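Local coordinates for protein CalsepRRP (Calystegia sepium, PDB 1JY5) that is an RNase-related protein of the T2 ribonuclease family, whose members typically bind and cleave RNA, at residues T38-K43 / Y130-I135; V167-C170 / E176-Q179. One frame throughout, in Å; residues are numbered along the deposited sequence.

In the fold
Both contacts build on the antiparallel sheet that forms the core of this RNase T2-family chain. Interaction 1 joins strand 40-48 to the start of helix 132-137, and interaction 2 pairs the two strands of the hairpin 167-171/174-182. Strand 7-14 lies between the two sets, pairing with strand 40-48 and with strand 174-182. The contact centres are about 12 Å apart, each about 9 Å from the centre of the chain. They meet directly where Phe40 CZ packs 3.3 Å from Val178 CG2, so the Phe40 ring that touches the helix start in interaction 1 also packs on the buried valine of interaction 2.

Interaction 1 of 2, residues T38-K43 / Y130-I135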
ATOM      1  N   THR A  38      12.761  -5.886  -6.856  1.00 31.73           N
ATOM      2  CA  THR A  38      12.191  -4.593  -6.533  1.00 28.31           C
ATOM      3  C   THR A  38      10.787  -4.501  -7.121  1.00 26.08           C
ATOM      4  O   THR A  38      10.541  -4.960  -8.234  1.00 25.77           O
ATOM      5  CB  THR A  38      13.074  -3.472  -7.097  1.00 28.35           C
ATOM      6  OG1 THR A  38      14.394  -3.595  -6.550  1.00 29.67           O
ATOM      7  CG2 THR A  38      12.507  -2.106  -6.737  1.00 25.28           C
ATOM      8  N   GLY A  39       9.860  -3.917  -6.366  1.00 24.09           N
ATOM      9  CA  GLY A  39       8.495  -3.792  -6.847  1.00 18.85           C
ATOM     10  C   GLY A  39       7.569  -3.246  -5.782  1.00 18.26           C
ATOM     11  O   GLY A  39       8.019  -2.822  -4.718  1.00 16.55           O
ATOM     12  N   PHE A  40       6.267  -3.252  -6.057  1.00 16.59           N
ATOM     13  CA  PHE A  40       5.302  -2.743  -5.085  1.00 16.82           C
ATOM     14  C   PHE A  40       4.927  -3.760  -4.022  1.00 16.00           C
ATOM     15  O   PHE A  40       4.708  -4.929  -4.326  1.00 16.03           O
ATOM     16  CB  PHE A  40       4.003  -2.298  -5.776  1.00 16.90           C
ATOM     17  CG  PHE A  40       4.112  -0.998  -6.510  1.00 19.61           C
ATOM     18  CD1 PHE A  40       4.179  -0.971  -7.900  1.00 20.95           C
ATOM     19  CD2 PHE A  40       4.149   0.203  -5.811  1.00 18.51           C
ATOM     20  CE1 PHE A  40       4.281   0.236  -8.587  1.00 18.16           C
ATOM     21  CE2 PHE A  40       4.253   1.417  -6.486  1.00 20.08           C
ATOM     22  CZ  PHE A  40       4.318   1.432  -7.879  1.00 20.17           C
ATOM     23  N   THR A  41       4.872  -3.309  -2.772  1.00 16.25           N
ATOM     24  CA  THR A  41       4.436  -4.155  -1.666  1.00 14.55           C
ATOM     25  C   THR A  41       3.325  -3.370  -0.979  1.00 15.28           C
ATOM     26  O   THR A  41       3.143  -2.176  -1.231  1.00 14.51           O
ATOM     27  CB  THR A  41       5.558  -4.469  -0.625  1.00 15.82           C
ATOM     28  OG1 THR A  41       6.101  -3.249  -0.108  1.00 14.75           O
ATOM     29  CG2 THR A  41       6.657  -5.312  -1.254  1.00 15.76           C
ATOM     30  N   ILE A  42       2.579  -4.035  -0.109  1.00 14.81           N
ATOM     31  CA  ILE A  42       1.470  -3.377   0.568  1.00 13.81           C
ATOM     32  C   ILE A  42       1.864  -2.393   1.659  1.00 13.52           C
ATOM     33  O   ILE A  42       2.639  -2.711   2.561  1.00 13.79           O
ATOM     34  CB  ILE A  42       0.506  -4.415   1.197  1.00 14.44           C
ATOM     35  CG1 ILE A  42      -0.007  -5.372   0.111  1.00 11.67           C
ATOM     36  CG2 ILE A  42      -0.679  -3.695   1.842  1.00 12.47           C
ATOM     37  CD1 ILE A  42      -0.751  -6.581   0.656  1.00 12.88           C
ATOM     38  N   LYS A  43       1.340  -1.181   1.549  1.00 13.08           N
ATOM     39  CA  LYS A  43       1.553  -0.175   2.570  1.00 12.21           C
ATOM     40  C   LYS A  43       0.351  -0.389   3.498  1.00 13.51           C
ATOM     41  O   LYS A  43       0.501  -0.557   4.716  1.00 12.22           O
ATOM     42  CB  LYS A  43       1.520   1.227   1.966  1.00 15.46           C
ATOM     43  CG  LYS A  43       1.508   2.341   2.992  1.00 16.49           C
ATOM     44  CD  LYS A  43       2.726   2.290   3.891  1.00 22.99           C
ATOM     45  CE  LYS A  43       2.634   3.386   4.929  1.00 27.78           C
ATOM     46  NZ  LYS A  43       3.782   3.371   5.870  1.00 30.03           N
ATOM     47  N   TYR A 130      -4.689  -7.288  -8.662  1.00 16.53           N
ATOM     48  CA  TYR A 130      -4.232  -6.150  -9.450  1.00 19.79           C
ATOM     49  C   TYR A 130      -2.745  -5.896  -9.251  1.00 20.90           C
ATOM     50  O   TYR A 130      -2.347  -5.025  -8.475  1.00 20.02           O
ATOM     51  CB  TYR A 130      -5.024  -4.891  -9.078  1.00 19.25           C
ATOM     52  CG  TYR A 130      -6.514  -5.036  -9.279  1.00 21.46           C
ATOM     53  CD1 TYR A 130      -7.366  -5.284  -8.203  1.00 22.76           C
ATOM     54  CD2 TYR A 130      -7.077  -4.934 -10.554  1.00 22.16           C
ATOM     55  CE1 TYR A 130      -8.741  -5.427  -8.388  1.00 22.41           C
ATOM     56  CE2 TYR A 130      -8.450  -5.076 -10.746  1.00 22.79           C
ATOM     57  CZ  TYR A 130      -9.272  -5.322  -9.658  1.00 23.23           C
ATOM     58  OH  TYR A 130     -10.628  -5.462  -9.842  1.00 27.58           O
ATOM     59  N   ASN A 131      -1.928  -6.662  -9.966  1.00 19.56           N
ATOM     60  CA  ASN A 131      -0.482  -6.540  -9.871  1.00 20.52           C
ATOM     61  C   ASN A 131      -0.027  -5.283 -10.595  1.00 19.85           C
ATOM     62  O   ASN A 131       0.151  -5.285 -11.815  1.00 19.33           O
ATOM     63  CB  ASN A 131       0.191  -7.758 -10.496  1.00 21.19           C
ATOM     64  CG  ASN A 131       1.672  -7.811 -10.199  1.00 22.11           C
ATOM     65  OD1 ASN A 131       2.329  -6.776 -10.070  1.00 22.15           O
ATOM     66  ND2 ASN A 131       2.211  -9.016 -10.103  1.00 22.88           N
ATOM     67  N   ILE A 132       0.160  -4.210  -9.843  1.00 17.65           N
ATOM     68  CA  ILE A 132       0.581  -2.954 -10.434  1.00 19.11           C
ATOM     69  C   ILE A 132       1.995  -3.048 -10.993  1.00 20.75           C
ATOM     70  O   ILE A 132       2.308  -2.422 -12.004  1.00 20.86           O
ATOM     71  CB  ILE A 132       0.504  -1.821  -9.404  1.00 19.83           C
ATOM     72  CG1 ILE A 132      -0.904  -1.786  -8.792  1.00 17.72           C
ATOM     73  CG2 ILE A 132       0.829  -0.490 -10.062  1.00 20.34           C
ATOM     74  CD1 ILE A 132      -2.027  -1.671  -9.833  1.00 20.09           C
ATOM     75  N   SER A 133       2.845  -3.836 -10.343  1.00 21.60           N
ATOM     76  CA  SER A 133       4.222  -4.004 -10.799  1.00 23.73           C
ATOM     77  C   SER A 133       4.245  -4.633 -12.193  1.00 23.73           C
ATOM     78  O   SER A 133       5.069  -4.268 -13.031  1.00 22.82           O
ATOM     79  CB  SER A 133       5.003  -4.882  -9.818  1.00 23.65           C
ATOM     80  OG  SER A 133       5.072  -4.274  -8.538  1.00 23.96           O
ATOM     81  N   GLU A 134       3.331  -5.572 -12.431  1.00 24.70           N
ATOM     82  CA  GLU A 134       3.227  -6.257 -13.717  1.00 26.71           C
ATOM     83  C   GLU A 134       2.667  -5.325 -14.787  1.00 25.91           C
ATOM     84  O   GLU A 134       3.083  -5.367 -15.945  1.00 26.34           O
ATOM     85  CB  GLU A 134       2.326  -7.493 -13.592  1.00 30.03           C
ATOM     86  CG  GLU A 134       2.115  -8.249 -14.906  1.00 37.50           C
ATOM     87  CD  GLU A 134       1.148  -9.418 -14.777  1.00 41.13           C
ATOM     88  OE1 GLU A 134       1.402 -10.317 -13.947  1.00 44.36           O
ATOM     89  OE2 GLU A 134       0.134  -9.442 -15.511  1.00 44.02           O
ATOM     90  N   ILE A 135       1.713  -4.485 -14.399  1.00 24.65           N
ATOM     91  CA  ILE A 135       1.118  -3.547 -15.340  1.00 24.63           C
ATOM     92  C   ILE A 135       2.173  -2.564 -15.841  1.00 25.04           C
ATOM     93  O   ILE A 135       2.234  -2.256 -17.033  1.00 24.61           O
ATOM     94  CB  ILE A 135      -0.039  -2.763 -14.693  1.00 23.65           C
ATOM     95  CG1 ILE A 135      -1.236  -3.697 -14.477  1.00 23.78           C
ATOM     96  CG2 ILE A 135      -0.428  -1.579 -15.574  1.00 24.18           C
ATOM     97  CD1 ILE A 135      -2.398  -3.058 -13.738  1.00 20.67           C
TER
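Ser133 and Phe40 meet through a single straight hydrogen bond: Phe40 N donates to Ser133 OG over 2.9 Å, with an angle of 172° at the hydrogen. Because OG stands anti to the serine carbonyl carbon and beside its own backbone N (chi1 -62°), the hydroxyl leans out from the first turn of helix 132-137 to the beginning of strand 40-48. Ser133 OG also lies at the edge of the Phe40 ring, near its plane, 3.5 Å from Phe40 CD1. Gly39 continues this side of the contact, its CA 3.8 Å from Ser133 OG.

Ile132 approaches the ring differently. Its CG2 branch comes at an oblique angle, with Ile132 CG2 3.8 Å from Phe40 CE1 and 4.0 Å from Phe40 CD1, while the CG1 arm turns away from the strand. One side of the phenylalanine is thus flanked by a hydroxyl at the ring edge and a methyl set aslant. Beyond the two segments, Trp14 meets the ring edge-to-face, Leu12 packs against both Phe40 and Ile132, and Ile158 of helix 151-162 touches Ile132, placing the apolar part in the buried core.

The helix end that presents these two side chains is itself fastened. Asn131 occupies the N-cap position, and its OD1 accepts from Glu134 N at 2.8 Å; the donor sits well above the amide carbonyl plane, 62° out of it. This capping bond closes the first turn, from which Ile132 and Ser133 extend, and probably steadies their placement. The contact is therefore an N-capped helix start docked on the beginning of a core strand, joining helix 132-137 to the antiparallel sheet of an RNase T2-type alpha-beta fold.

Interaction 2 of 2, residues V167-C170 / E176-Q179; sequences VVKC and EQVQ
Lys169 faces two residues at once, Glu176 and Gln177, which makes this end of the antiparallel hairpin a classic beta bulge. Its carbonyl oxygen accepts both amides: Glu176 N reaches Lys169 O at 3.0 Å, in the carbonyl plane, and Gln177 N at 3.1 Å, tilted from that plane. In return Lys169 N donates to Gln177 O at 2.9 Å. Farther along, Val167 and Gln179 form a reciprocal pair, the shorter bond running from Gln179 N to Val167 O at 2.7 Å.

This backbone ladder is the tight part of the contact. Between its hydrogen-bonded pairs lies the non-hydrogen-bonded pair Val168 and Val178, buried on one face of the sheet, where their CG2 methyls are only loosely apposed at 4.3 Å. The opposite face is more open and carries Val167, Lys169, Gln177 and Gln179, all partly exposed. Here Val167 CB sits 3.8 Å from Gln179 CB, close to the backbone, whereas the longer chains spread out. A bend at chi2 (-60°) swings the lysine's hydrocarbon chain obliquely across the Gln179 side chain, and the ammonium end turns off from the partner strand.

Strand 174-182 pairs with strand 167-171 here, with strand 7-14 through backbone bonds of Glu176 with Trp14 and Val178 with Leu12, and also with the short strand 188-189. Phe40 of strand 40-48 packs on Val178, while a disulfide links Cys170 to Cys198 in the loop beside the hairpin.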
ATOM      1  N   VAL A 167      -3.534   7.349  -7.670  1.00 16.85           N
ATOM      2  CA  VAL A 167      -2.988   8.538  -7.046  1.00 17.37           C
ATOM      3  C   VAL A 167      -1.533   8.138  -6.813  1.00 17.54           C
ATOM      4  O   VAL A 167      -1.263   7.035  -6.338  1.00 17.63           O
ATOM      5  CB  VAL A 167      -3.697   8.855  -5.706  1.00 18.06           C
ATOM      6  CG1 VAL A 167      -3.034  10.048  -5.031  1.00 19.77           C
ATOM      7  CG2 VAL A 167      -5.174   9.174  -5.966  1.00 18.33           C
ATOM      8  N   VAL A 168      -0.598   9.004  -7.185  1.00 17.32           N
ATOM      9  CA  VAL A 168       0.817   8.703  -7.006  1.00 18.47           C
ATOM     10  C   VAL A 168       1.521   9.733  -6.133  1.00 18.75           C
ATOM     11  O   VAL A 168       1.317  10.936  -6.289  1.00 18.17           O
ATOM     12  CB  VAL A 168       1.574   8.645  -8.360  1.00 18.45           C
ATOM     13  CG1 VAL A 168       3.026   8.246  -8.114  1.00 20.60           C
ATOM     14  CG2 VAL A 168       0.910   7.643  -9.310  1.00 18.87           C
ATOM     15  N   LYS A 169       2.350   9.247  -5.212  1.00 19.28           N
ATOM     16  CA  LYS A 169       3.117  10.109  -4.323  1.00 20.60           C
ATOM     17  C   LYS A 169       4.593   9.824  -4.580  1.00 21.58           C
ATOM     18  O   LYS A 169       4.981   8.675  -4.821  1.00 20.62           O
ATOM     19  CB  LYS A 169       2.782   9.809  -2.855  1.00 22.10           C
ATOM     20  CG  LYS A 169       1.300   9.928  -2.500  1.00 23.33           C
ATOM     21  CD  LYS A 169       0.761  11.328  -2.751  1.00 24.22           C
ATOM     22  CE  LYS A 169      -0.654  11.481  -2.204  1.00 24.53           C
ATOM     23  NZ  LYS A 169      -1.212  12.825  -2.512  1.00 24.95           N
ATOM     24  N   CYS A 170       5.409  10.872  -4.526  1.00 21.65           N
ATOM     25  CA  CYS A 170       6.840  10.739  -4.767  1.00 24.62           C
ATOM     26  C   CYS A 170       7.711  11.166  -3.608  1.00 26.96           C
ATOM     27  O   CYS A 170       7.284  11.911  -2.729  1.00 27.13           O
ATOM     28  CB  CYS A 170       7.244  11.532  -6.012  1.00 22.05           C
ATOM     29  SG  CYS A 170       6.685  10.727  -7.529  1.00 23.54           S
ATOM     30  N   GLU A 176       7.177   6.661  -4.778  1.00 18.06           N
ATOM     31  CA  GLU A 176       7.175   6.006  -3.480  1.00 19.23           C
ATOM     32  C   GLU A 176       5.889   5.250  -3.186  1.00 19.33           C
ATOM     33  O   GLU A 176       5.924   4.147  -2.644  1.00 18.73           O
ATOM     34  CB  GLU A 176       7.424   7.026  -2.365  1.00 20.72           C
ATOM     35  CG  GLU A 176       7.309   6.432  -0.971  1.00 22.74           C
ATOM     36  CD  GLU A 176       7.784   7.372   0.122  1.00 28.53           C
ATOM     37  OE1 GLU A 176       7.364   8.552   0.125  1.00 29.09           O
ATOM     38  OE2 GLU A 176       8.573   6.923   0.983  1.00 29.03           O
ATOM     39  N   GLN A 177       4.755   5.828  -3.561  1.00 19.36           N
ATOM     40  CA  GLN A 177       3.479   5.187  -3.283  1.00 19.58           C
ATOM     41  C   GLN A 177       2.444   5.343  -4.392  1.00 19.83           C
ATOM     42  O   GLN A 177       2.339   6.394  -5.025  1.00 19.71           O
ATOM     43  CB  GLN A 177       2.928   5.746  -1.961  1.00 19.41           C
ATOM     44  CG  GLN A 177       1.569   5.213  -1.520  1.00 22.02           C
ATOM     45  CD  GLN A 177       1.179   5.710  -0.134  1.00 21.36           C
ATOM     46  OE1 GLN A 177       1.767   5.308   0.873  1.00 24.77           O
ATOM     47  NE2 GLN A 177       0.194   6.597  -0.078  1.00 20.27           N
ATOM     48  N   VAL A 178       1.698   4.271  -4.641  1.00 18.81           N
ATOM     49  CA  VAL A 178       0.627   4.296  -5.630  1.00 18.87           C
ATOM     50  C   VAL A 178      -0.654   3.916  -4.894  1.00 18.30           C
ATOM     51  O   VAL A 178      -0.674   2.947  -4.135  1.00 17.82           O
ATOM     52  CB  VAL A 178       0.881   3.304  -6.793  1.00 18.98           C
ATOM     53  CG1 VAL A 178      -0.384   3.148  -7.637  1.00 18.22           C
ATOM     54  CG2 VAL A 178       2.015   3.829  -7.682  1.00 19.08           C
ATOM     55  N   GLN A 179      -1.712   4.690  -5.112  1.00 17.31           N
ATOM     56  CA  GLN A 179      -2.996   4.442  -4.464  1.00 17.74           C
ATOM     57  C   GLN A 179      -4.089   4.102  -5.470  1.00 17.45           C
ATOM     58  O   GLN A 179      -4.305   4.834  -6.436  1.00 16.99           O
ATOM     59  CB  GLN A 179      -3.421   5.672  -3.656  1.00 16.80           C
ATOM     60  CG  GLN A 179      -2.527   5.992  -2.463  1.00 17.55           C
ATOM     61  CD  GLN A 179      -2.844   7.351  -1.856  1.00 19.48           C
ATOM     62  OE1 GLN A 179      -3.879   7.946  -2.150  1.00 20.40           O
ATOM     63  NE2 GLN A 179      -1.959   7.840  -1.000  1.00 19.91           N
TER